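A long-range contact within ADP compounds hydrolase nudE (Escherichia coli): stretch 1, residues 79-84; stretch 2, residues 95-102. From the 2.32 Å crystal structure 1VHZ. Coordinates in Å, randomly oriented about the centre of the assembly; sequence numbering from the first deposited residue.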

# COMPACT_ATOMS: atom_id res chain seq x y z
N PHE A 79 -8.39 -10.14 0.11
CA PHE A 79 -9.46 -9.84 -0.82
C PHE A 79 -9.02 -10.02 -2.26
O PHE A 79 -7.87 -9.80 -2.63
CB PHE A 79 -9.99 -8.42 -0.58
CG PHE A 79 -10.42 -8.20 0.85
CD1 PHE A 79 -9.76 -7.28 1.65
CD2 PHE A 79 -11.47 -8.93 1.39
CE1 PHE A 79 -10.17 -7.07 2.96
CE2 PHE A 79 -11.86 -8.74 2.70
CZ PHE A 79 -11.22 -7.80 3.49
N SER A 80 -9.97 -10.47 -3.06
CA SER A 80 -9.77 -10.69 -4.50
C SER A 80 -9.43 -9.38 -5.15
O SER A 80 -9.96 -8.31 -4.83
CB SER A 80 -11.06 -11.38 -4.99
OG SER A 80 -11.36 -10.98 -6.31
N LYS A 81 -8.44 -9.36 -6.02
CA LYS A 81 -7.94 -8.17 -6.69
C LYS A 81 -7.67 -8.46 -8.17
O LYS A 81 -7.25 -9.58 -8.50
CB LYS A 81 -6.55 -7.79 -6.08
CG LYS A 81 -6.60 -7.36 -4.65
CD LYS A 81 -5.28 -7.27 -3.93
CE LYS A 81 -5.45 -7.15 -2.41
NZ LYS A 81 -5.58 -8.47 -1.69
N GLY A 82 -7.78 -7.45 -9.00
CA GLY A 82 -7.50 -7.59 -10.43
C GLY A 82 -7.41 -6.21 -11.08
O GLY A 82 -7.51 -5.17 -10.43
N LEU A 83 -7.24 -6.20 -12.39
CA LEU A 83 -7.15 -4.99 -13.15
C LEU A 83 -8.47 -4.64 -13.84
O LEU A 83 -9.26 -5.51 -14.18
CB LEU A 83 -6.05 -5.14 -14.22
CG LEU A 83 -4.65 -5.36 -13.67
CD1 LEU A 83 -3.66 -5.58 -14.82
CD2 LEU A 83 -4.22 -4.17 -12.83
N ILE A 84 -8.69 -3.34 -13.99
CA ILE A 84 -9.89 -2.88 -14.71
C ILE A 84 -9.53 -2.88 -16.20
O ILE A 84 -8.54 -2.21 -16.55
CB ILE A 84 -10.24 -1.45 -14.27
CG1 ILE A 84 -10.60 -1.48 -12.77
CG2 ILE A 84 -11.35 -0.89 -15.15
CD1 ILE A 84 -11.11 -0.16 -12.20
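Stretch 2, residues 95-102: NRELKEEV

A glycine in a strand lets a helix bring a carboxylate directly against the backbone, and the contact in this ADP compounds hydrolase is a clear example. The CA of Gly 82 lies 3.7 Å from CD of Glu 97; a CB placed ideally on the glycine would point toward the helix and fall 2.1 Å from that same CD, a clash. The absent side chain is therefore what leaves room for the glutamate.

Stretch 2, residues 95-102, is helical and continues a helix begun earlier in the chain, with successive i to i+4 bonds such as Glu 101 N to Glu 97 O at 2.8 Å. It crosses the extended segment around residues 80-83 at 123°, so the two run closer to antiparallel than parallel, and their axes approach to 8.6 Å. The register follows one helical turn: Gly 82 CA lies 6.4 Å from Glu 97 CA, and Ser 80 CA lies 7.1 Å from Glu 101 CA.

Along the strand, the CA-to-CB bond of Ser 80 points toward the helix, while those of Lys 81 and Leu 83 point away, and these two residues meet it through their backbone. Ser 80 OG donates a hydrogen bond to Glu 101 OE1 at 3.0 Å. Farther along, Arg 96 NH2 donates to Leu 83 O, also at 3.0 Å, the carbonyl meeting the guanidinium at its edge. The arginine is held by salt bridges from its NH1 to Glu 97 OE1 (2.8 Å) and Glu 100 OE1 (3.2 Å).

Water completes the interface where carboxylates meet backbone amides. Water 1 accepts from Lys 81 N (2.9 Å) and donates to Glu 101 OE1 (2.8 Å); water 2 donates to Glu 97 OE1 (2.9 Å) and accepts a weak bond from Leu 83 N (3.3 Å).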

# COMPACT_ATOMS: atom_id res chain seq x y z
N ASN A 95 -17.41 -7.09 -10.86
CA ASN A 95 -18.30 -8.23 -11.13
C ASN A 95 -17.57 -9.32 -11.90
O ASN A 95 -17.63 -10.49 -11.53
CB ASN A 95 -19.55 -7.73 -11.85
CG ASN A 95 -20.80 -8.54 -11.59
OD1 ASN A 95 -20.94 -9.21 -10.57
ND2 ASN A 95 -21.75 -8.51 -12.53
N ARG A 96 -16.84 -8.96 -12.95
CA ARG A 96 -16.09 -9.90 -13.76
C ARG A 96 -15.02 -10.60 -12.92
O ARG A 96 -14.90 -11.83 -12.99
CB ARG A 96 -15.45 -9.20 -14.97
CG ARG A 96 -14.55 -10.10 -15.81
CD ARG A 96 -13.92 -9.34 -16.98
NE ARG A 96 -13.19 -8.15 -16.53
CZ ARG A 96 -12.10 -8.17 -15.76
NH1 ARG A 96 -11.57 -9.32 -15.33
NH2 ARG A 96 -11.53 -7.03 -15.39
N GLU A 97 -14.23 -9.84 -12.14
CA GLU A 97 -13.20 -10.44 -11.31
C GLU A 97 -13.81 -11.39 -10.29
O GLU A 97 -13.22 -12.46 -10.07
CB GLU A 97 -12.33 -9.41 -10.59
CG GLU A 97 -11.44 -8.57 -11.50
CD GLU A 97 -10.26 -9.35 -12.06
OE1 GLU A 97 -9.79 -8.97 -13.15
OE2 GLU A 97 -9.81 -10.33 -11.42
N LEU A 98 -14.92 -11.05 -9.65
CA LEU A 98 -15.52 -11.97 -8.68
C LEU A 98 -15.85 -13.31 -9.39
O LEU A 98 -15.58 -14.36 -8.83
CB LEU A 98 -16.80 -11.46 -8.10
CG LEU A 98 -17.07 -10.95 -6.73
CD1 LEU A 98 -18.57 -11.13 -6.39
CD2 LEU A 98 -16.23 -11.59 -5.63
N LYS A 99 -16.53 -13.23 -10.53
CA LYS A 99 -16.96 -14.38 -11.29
C LYS A 99 -15.76 -15.27 -11.64
O LYS A 99 -15.86 -16.48 -11.46
CB LYS A 99 -17.70 -14.00 -12.58
CG LYS A 99 -19.04 -13.34 -12.39
CD LYS A 99 -19.63 -12.88 -13.73
CE LYS A 99 -20.92 -12.09 -13.41
NZ LYS A 99 -21.35 -11.32 -14.61
N GLU A 100 -14.68 -14.65 -12.11
CA GLU A 100 -13.48 -15.35 -12.46
C GLU A 100 -12.76 -15.96 -11.26
O GLU A 100 -12.24 -17.07 -11.33
CB GLU A 100 -12.45 -14.42 -13.14
CG GLU A 100 -12.78 -13.99 -14.56
CD GLU A 100 -11.87 -12.91 -15.10
OE1 GLU A 100 -12.22 -12.32 -16.14
OE2 GLU A 100 -10.80 -12.61 -14.50
N GLU A 101 -12.74 -15.26 -10.12
CA GLU A 101 -11.97 -15.79 -9.00
C GLU A 101 -12.72 -16.62 -7.99
O GLU A 101 -12.18 -17.59 -7.45
CB GLU A 101 -11.27 -14.61 -8.29
CG GLU A 101 -10.29 -13.91 -9.24
CD GLU A 101 -9.36 -12.96 -8.51
OE1 GLU A 101 -9.33 -12.96 -7.26
OE2 GLU A 101 -8.63 -12.22 -9.19
N VAL A 102 -13.98 -16.31 -7.79
CA VAL A 102 -14.75 -17.01 -6.75
C VAL A 102 -16.01 -17.66 -7.22
O VAL A 102 -16.72 -18.28 -6.42
CB VAL A 102 -14.91 -15.91 -5.67
CG1 VAL A 102 -16.27 -15.69 -5.11
CG2 VAL A 102 -13.84 -16.17 -4.59
O HOH W 1 -6.90 -11.76 -6.46
O HOH W 2 -6.92 -9.37 -13.42